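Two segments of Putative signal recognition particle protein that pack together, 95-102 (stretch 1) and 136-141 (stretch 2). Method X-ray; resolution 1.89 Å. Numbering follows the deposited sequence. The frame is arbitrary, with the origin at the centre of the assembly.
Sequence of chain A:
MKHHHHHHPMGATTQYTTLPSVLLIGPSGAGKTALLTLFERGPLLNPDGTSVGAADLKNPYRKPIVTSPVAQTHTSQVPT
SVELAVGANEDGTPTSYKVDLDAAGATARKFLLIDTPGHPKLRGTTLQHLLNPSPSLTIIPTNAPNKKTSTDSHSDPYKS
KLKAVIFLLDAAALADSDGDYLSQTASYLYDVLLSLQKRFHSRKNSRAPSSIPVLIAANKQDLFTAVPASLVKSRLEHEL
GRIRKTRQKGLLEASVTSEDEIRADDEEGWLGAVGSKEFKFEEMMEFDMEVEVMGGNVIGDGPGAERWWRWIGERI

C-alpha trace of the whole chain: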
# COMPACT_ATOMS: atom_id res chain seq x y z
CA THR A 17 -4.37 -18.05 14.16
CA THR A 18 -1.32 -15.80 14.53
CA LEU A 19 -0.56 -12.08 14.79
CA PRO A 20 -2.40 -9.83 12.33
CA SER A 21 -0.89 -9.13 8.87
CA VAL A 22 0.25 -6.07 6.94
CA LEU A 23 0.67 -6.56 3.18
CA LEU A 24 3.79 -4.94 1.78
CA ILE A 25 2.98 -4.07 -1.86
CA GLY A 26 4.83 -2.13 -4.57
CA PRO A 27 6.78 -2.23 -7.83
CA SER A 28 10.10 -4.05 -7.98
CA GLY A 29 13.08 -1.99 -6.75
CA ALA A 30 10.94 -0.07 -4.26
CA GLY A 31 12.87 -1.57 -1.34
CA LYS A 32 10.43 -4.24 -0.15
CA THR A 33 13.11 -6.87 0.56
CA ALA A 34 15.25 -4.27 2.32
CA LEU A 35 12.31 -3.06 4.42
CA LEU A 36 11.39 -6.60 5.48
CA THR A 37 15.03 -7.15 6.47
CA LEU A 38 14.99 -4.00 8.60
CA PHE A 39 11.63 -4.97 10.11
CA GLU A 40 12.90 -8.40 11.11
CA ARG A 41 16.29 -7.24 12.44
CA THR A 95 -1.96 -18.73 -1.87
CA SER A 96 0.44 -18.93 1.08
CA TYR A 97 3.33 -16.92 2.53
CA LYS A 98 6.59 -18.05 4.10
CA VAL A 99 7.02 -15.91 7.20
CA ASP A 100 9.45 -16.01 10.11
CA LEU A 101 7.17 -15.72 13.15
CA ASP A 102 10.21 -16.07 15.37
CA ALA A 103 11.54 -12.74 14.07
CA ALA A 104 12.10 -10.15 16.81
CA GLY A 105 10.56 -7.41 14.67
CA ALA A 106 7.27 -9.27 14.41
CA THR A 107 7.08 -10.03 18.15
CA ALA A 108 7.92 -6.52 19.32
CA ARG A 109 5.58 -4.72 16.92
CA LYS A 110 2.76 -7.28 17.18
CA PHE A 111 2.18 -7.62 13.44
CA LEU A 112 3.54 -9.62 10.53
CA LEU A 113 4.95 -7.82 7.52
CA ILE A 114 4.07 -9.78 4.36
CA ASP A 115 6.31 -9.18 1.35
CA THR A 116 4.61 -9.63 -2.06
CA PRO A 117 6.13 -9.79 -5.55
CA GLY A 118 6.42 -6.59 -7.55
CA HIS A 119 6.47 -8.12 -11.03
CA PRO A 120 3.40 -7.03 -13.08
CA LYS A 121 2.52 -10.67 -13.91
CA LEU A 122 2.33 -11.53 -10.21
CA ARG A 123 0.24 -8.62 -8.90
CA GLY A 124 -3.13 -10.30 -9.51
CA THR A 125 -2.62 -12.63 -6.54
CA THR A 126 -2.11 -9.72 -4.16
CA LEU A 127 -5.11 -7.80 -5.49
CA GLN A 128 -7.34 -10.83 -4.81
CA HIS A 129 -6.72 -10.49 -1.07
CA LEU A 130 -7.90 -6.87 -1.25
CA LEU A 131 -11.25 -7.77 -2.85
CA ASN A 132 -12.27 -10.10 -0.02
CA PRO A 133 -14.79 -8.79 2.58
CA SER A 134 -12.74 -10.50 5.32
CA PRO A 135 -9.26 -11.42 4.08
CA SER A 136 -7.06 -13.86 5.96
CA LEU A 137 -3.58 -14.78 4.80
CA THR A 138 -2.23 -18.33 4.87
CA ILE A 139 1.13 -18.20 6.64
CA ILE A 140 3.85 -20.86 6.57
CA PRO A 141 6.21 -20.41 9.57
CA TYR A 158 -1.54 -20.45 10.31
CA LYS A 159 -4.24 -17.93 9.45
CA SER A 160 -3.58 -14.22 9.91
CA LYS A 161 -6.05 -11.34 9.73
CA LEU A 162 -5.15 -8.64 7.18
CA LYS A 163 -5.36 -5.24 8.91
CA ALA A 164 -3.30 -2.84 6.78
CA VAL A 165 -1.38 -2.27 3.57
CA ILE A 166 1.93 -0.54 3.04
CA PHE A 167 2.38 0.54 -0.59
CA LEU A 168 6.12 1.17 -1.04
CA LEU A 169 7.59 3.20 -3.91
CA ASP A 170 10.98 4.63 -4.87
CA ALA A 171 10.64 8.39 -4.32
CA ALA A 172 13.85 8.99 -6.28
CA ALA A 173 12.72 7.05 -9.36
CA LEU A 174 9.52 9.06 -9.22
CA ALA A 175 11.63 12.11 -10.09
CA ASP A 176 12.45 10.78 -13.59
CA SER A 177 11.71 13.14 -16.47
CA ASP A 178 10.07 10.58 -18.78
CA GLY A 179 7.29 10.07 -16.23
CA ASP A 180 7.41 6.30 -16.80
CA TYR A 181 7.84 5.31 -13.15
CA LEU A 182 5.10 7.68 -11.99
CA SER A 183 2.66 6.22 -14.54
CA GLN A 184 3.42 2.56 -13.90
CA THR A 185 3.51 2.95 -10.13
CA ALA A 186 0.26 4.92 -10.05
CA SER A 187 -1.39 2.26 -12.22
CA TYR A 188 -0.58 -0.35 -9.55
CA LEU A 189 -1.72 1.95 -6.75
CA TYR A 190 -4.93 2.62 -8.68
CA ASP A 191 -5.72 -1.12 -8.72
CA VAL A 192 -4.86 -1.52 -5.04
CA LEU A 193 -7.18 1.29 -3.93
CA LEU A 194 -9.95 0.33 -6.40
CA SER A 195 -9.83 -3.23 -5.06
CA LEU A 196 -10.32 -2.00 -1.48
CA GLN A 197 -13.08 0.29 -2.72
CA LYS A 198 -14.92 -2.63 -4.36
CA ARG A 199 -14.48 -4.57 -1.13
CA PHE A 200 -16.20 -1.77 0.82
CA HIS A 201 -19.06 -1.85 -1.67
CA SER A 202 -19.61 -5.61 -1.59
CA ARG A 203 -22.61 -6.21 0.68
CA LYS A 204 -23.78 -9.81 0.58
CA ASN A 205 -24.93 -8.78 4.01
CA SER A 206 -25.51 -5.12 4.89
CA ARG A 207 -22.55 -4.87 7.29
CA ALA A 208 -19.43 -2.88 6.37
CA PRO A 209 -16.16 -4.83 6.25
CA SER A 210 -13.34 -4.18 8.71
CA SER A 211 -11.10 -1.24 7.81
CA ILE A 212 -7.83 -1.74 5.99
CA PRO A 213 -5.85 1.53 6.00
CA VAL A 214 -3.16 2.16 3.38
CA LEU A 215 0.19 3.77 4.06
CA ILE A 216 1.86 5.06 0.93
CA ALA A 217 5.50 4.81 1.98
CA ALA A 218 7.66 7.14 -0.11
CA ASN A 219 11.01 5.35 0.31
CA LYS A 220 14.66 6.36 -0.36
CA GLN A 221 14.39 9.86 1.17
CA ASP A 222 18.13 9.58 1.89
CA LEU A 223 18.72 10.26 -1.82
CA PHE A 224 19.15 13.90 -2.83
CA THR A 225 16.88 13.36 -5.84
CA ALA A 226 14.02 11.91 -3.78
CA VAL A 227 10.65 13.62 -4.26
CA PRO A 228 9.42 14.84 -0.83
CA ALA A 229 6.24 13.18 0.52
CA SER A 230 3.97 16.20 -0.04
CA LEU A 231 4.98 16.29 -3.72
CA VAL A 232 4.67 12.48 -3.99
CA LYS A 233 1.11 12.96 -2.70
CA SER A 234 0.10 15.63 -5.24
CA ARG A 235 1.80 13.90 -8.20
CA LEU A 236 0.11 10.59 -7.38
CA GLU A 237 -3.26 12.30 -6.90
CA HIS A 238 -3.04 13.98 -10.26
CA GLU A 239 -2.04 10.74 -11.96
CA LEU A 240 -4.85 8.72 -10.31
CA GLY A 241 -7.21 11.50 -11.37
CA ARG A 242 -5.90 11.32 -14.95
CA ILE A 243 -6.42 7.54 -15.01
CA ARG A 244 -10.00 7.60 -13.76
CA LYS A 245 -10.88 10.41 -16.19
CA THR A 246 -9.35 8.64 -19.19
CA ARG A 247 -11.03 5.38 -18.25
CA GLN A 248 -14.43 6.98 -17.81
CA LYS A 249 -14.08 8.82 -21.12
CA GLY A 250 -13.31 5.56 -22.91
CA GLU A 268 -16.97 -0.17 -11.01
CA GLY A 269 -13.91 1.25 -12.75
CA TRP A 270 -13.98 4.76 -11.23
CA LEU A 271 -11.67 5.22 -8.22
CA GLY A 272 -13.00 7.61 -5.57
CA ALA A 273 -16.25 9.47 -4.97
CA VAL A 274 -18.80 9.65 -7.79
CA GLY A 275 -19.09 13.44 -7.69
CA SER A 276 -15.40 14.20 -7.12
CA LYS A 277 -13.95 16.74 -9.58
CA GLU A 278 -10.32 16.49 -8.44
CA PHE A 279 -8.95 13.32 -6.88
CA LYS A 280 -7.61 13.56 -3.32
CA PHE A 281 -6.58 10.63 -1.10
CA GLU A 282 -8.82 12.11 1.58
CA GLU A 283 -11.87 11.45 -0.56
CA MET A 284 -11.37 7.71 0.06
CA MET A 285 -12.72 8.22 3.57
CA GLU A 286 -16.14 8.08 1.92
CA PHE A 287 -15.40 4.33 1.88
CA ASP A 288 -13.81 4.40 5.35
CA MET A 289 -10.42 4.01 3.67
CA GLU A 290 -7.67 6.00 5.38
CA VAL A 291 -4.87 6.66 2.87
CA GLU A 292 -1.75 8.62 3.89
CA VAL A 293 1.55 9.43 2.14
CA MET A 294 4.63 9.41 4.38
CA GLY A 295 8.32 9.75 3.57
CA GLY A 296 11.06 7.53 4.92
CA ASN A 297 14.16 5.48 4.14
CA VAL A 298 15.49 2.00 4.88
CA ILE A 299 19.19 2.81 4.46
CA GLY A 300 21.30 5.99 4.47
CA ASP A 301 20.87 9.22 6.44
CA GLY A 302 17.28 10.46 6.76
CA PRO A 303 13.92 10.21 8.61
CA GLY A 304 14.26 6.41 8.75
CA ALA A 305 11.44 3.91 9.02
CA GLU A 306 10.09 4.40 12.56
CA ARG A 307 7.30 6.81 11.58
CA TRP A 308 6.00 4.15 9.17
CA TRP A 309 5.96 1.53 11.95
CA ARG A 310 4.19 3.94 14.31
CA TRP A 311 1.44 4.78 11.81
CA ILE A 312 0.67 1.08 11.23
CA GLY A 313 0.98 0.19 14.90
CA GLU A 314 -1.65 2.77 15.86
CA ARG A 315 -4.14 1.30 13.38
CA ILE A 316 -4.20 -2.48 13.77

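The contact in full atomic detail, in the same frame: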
# COMPACT_ATOMS: atom_id res chain seq x y z
N THR A 95 -3.38 -18.42 -1.97
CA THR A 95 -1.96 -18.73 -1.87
C THR A 95 -1.46 -18.70 -0.43
O THR A 95 -2.24 -18.50 0.50
CB THR A 95 -1.11 -17.77 -2.73
OG1 THR A 95 -1.24 -16.43 -2.22
CG2 THR A 95 -1.56 -17.82 -4.18
N SER A 96 -0.16 -18.90 -0.25
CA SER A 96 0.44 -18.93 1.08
C SER A 96 1.74 -18.14 1.14
O SER A 96 2.37 -17.89 0.11
CB SER A 96 0.67 -20.38 1.52
OG SER A 96 1.43 -21.08 0.55
N TYR A 97 2.14 -17.76 2.34
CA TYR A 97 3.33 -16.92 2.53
C TYR A 97 4.28 -17.49 3.56
O TYR A 97 3.88 -17.83 4.67
CB TYR A 97 2.92 -15.49 2.93
CG TYR A 97 2.08 -14.81 1.89
CD1 TYR A 97 2.67 -14.21 0.78
CD2 TYR A 97 0.69 -14.78 1.99
CE1 TYR A 97 1.90 -13.60 -0.18
CE2 TYR A 97 -0.08 -14.17 1.03
CZ TYR A 97 0.53 -13.58 -0.06
OH TYR A 97 -0.23 -12.97 -1.02
N LYS A 98 5.56 -17.58 3.19
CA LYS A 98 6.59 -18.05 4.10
C LYS A 98 7.05 -16.90 4.98
O LYS A 98 7.64 -15.94 4.50
CB LYS A 98 7.76 -18.65 3.31
CG LYS A 98 7.40 -19.93 2.57
CD LYS A 98 8.60 -20.48 1.81
CE LYS A 98 8.32 -21.86 1.24
NZ LYS A 98 9.51 -22.41 0.54
N VAL A 99 6.77 -17.01 6.27
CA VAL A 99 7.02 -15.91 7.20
C VAL A 99 7.70 -16.41 8.47
O VAL A 99 7.29 -17.40 9.06
CB VAL A 99 5.72 -15.18 7.59
CG1 VAL A 99 5.99 -14.11 8.65
CG2 VAL A 99 5.05 -14.58 6.36
N ASP A 100 8.75 -15.70 8.87
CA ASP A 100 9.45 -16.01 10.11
C ASP A 100 8.73 -15.38 11.30
O ASP A 100 8.90 -14.19 11.58
CB ASP A 100 10.89 -15.52 10.03
CG ASP A 100 11.68 -15.83 11.29
OD1 ASP A 100 11.44 -16.89 11.90
OD2 ASP A 100 12.54 -15.01 11.66
N LEU A 101 7.91 -16.17 11.98
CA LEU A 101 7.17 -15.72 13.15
C LEU A 101 8.12 -15.41 14.29
O LEU A 101 7.87 -14.54 15.12
CB LEU A 101 6.18 -16.80 13.61
CG LEU A 101 4.83 -16.97 12.91
CD1 LEU A 101 4.97 -17.24 11.42
CD2 LEU A 101 4.08 -18.11 13.58
N ASP A 102 9.23 -16.14 14.30
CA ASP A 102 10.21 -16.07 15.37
C ASP A 102 11.00 -14.76 15.34
O ASP A 102 11.76 -14.46 16.26
CB ASP A 102 11.16 -17.26 15.25
CG ASP A 102 10.52 -18.44 14.53
OD1 ASP A 102 9.32 -18.69 14.76
OD2 ASP A 102 11.21 -19.10 13.73
N SER A 136 -8.02 -13.24 5.08
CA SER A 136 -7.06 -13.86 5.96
C SER A 136 -5.95 -14.45 5.11
O SER A 136 -6.21 -15.02 4.05
CB SER A 136 -7.71 -14.95 6.81
OG SER A 136 -8.65 -14.39 7.70
N LEU A 137 -4.71 -14.28 5.55
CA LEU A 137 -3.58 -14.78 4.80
C LEU A 137 -3.14 -16.13 5.36
O LEU A 137 -3.13 -16.33 6.57
CB LEU A 137 -2.42 -13.79 4.86
CG LEU A 137 -2.68 -12.37 4.35
CD1 LEU A 137 -1.37 -11.62 4.21
CD2 LEU A 137 -3.42 -12.41 3.03
N THR A 138 -2.79 -17.05 4.47
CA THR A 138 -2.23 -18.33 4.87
C THR A 138 -0.72 -18.18 5.06
O THR A 138 -0.00 -17.82 4.12
CB THR A 138 -2.52 -19.43 3.85
OG1 THR A 138 -3.94 -19.60 3.72
CG2 THR A 138 -1.91 -20.75 4.29
N ILE A 139 -0.25 -18.44 6.27
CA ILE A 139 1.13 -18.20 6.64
C ILE A 139 1.88 -19.49 6.96
O ILE A 139 1.47 -20.25 7.83
CB ILE A 139 1.22 -17.26 7.87
CG1 ILE A 139 0.48 -15.95 7.61
CG2 ILE A 139 2.67 -17.01 8.24
CD1 ILE A 139 1.02 -15.15 6.45
N ILE A 140 2.99 -19.73 6.27
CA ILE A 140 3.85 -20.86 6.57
C ILE A 140 5.05 -20.38 7.38
O ILE A 140 5.88 -19.63 6.88
CB ILE A 140 4.35 -21.54 5.29
CG1 ILE A 140 3.17 -21.87 4.37
CG2 ILE A 140 5.14 -22.80 5.62
CD1 ILE A 140 3.57 -22.53 3.07
N PRO A 141 5.14 -20.82 8.65
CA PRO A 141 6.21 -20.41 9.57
C PRO A 141 7.60 -20.75 9.04
O PRO A 141 7.78 -21.81 8.43
CB PRO A 141 5.91 -21.23 10.83
CG PRO A 141 4.45 -21.50 10.76
CD PRO A 141 4.16 -21.70 9.31

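Parallel strands bond through a staggered ladder in which one residue offers both its NH and its CO to two residues of its neighbour, and the strand ending at Lys98 and strand 136-140 illustrate the pattern compactly. Tyr97 N donates to Thr138 O (2.8 Å), while Ile140 N donates to Tyr97 O (2.6 Å), so Tyr97 straddles Ile139, its partner in register. The ladder continues past the end of the first strand, where Val99 N donates to Ile140 O (2.8 Å). Alpha hydrogens add weaker contacts: Ile139 CA lies 3.4 Å from Tyr97 O, which already accepts from Ile140 N, and Pro141, which has no NH to give, places its CA 3.2 Å from Val99 O, a carbonyl that accepts none of the three hydrogen bonds.

Because paired residues in a parallel sheet point their side chains to the same face, each face acquires its own chemistry. Tyr97 and Ile139 share one. Ile139 is m at both chi angles, which brings CD1 to 4.0 Å from Tyr97 CB, and Ile139 CG2 lies near Val99 CB at 3.6 Å and Leu101 CD1 at 3.9 Å. Both branches approach Val99. Tyr97, with chi1 m and chi2 -81°, sets its ring beside Leu137, Tyr97 CE2 lying 4.3 Å from Leu137 CD2; its hydroxyl is hydrogen-bonded elsewhere in the structure. Leu101, outside the ladder, points toward the second stretch, and its CD1 also approaches Pro141 CB at 4.1 Å.

The opposite face, with Ser96, Thr138, Lys98 and Ile140, is more mixed. Thr138, in the m rotamer, sets its methyl CG2 3.8 Å from Ser96 CB. Ile140 is m, then t, and this conformation extends CD1 to 3.6 Å from Ser96 OG, a contact without a hydrogen bond. Lys98 leaves only its base near Ile140, where Lys98 CG lies 4.4 Å from Ile140 CB; Lys98 has chi1 m, chi2 to chi4 are all t, and the extended chain leads its charged end away.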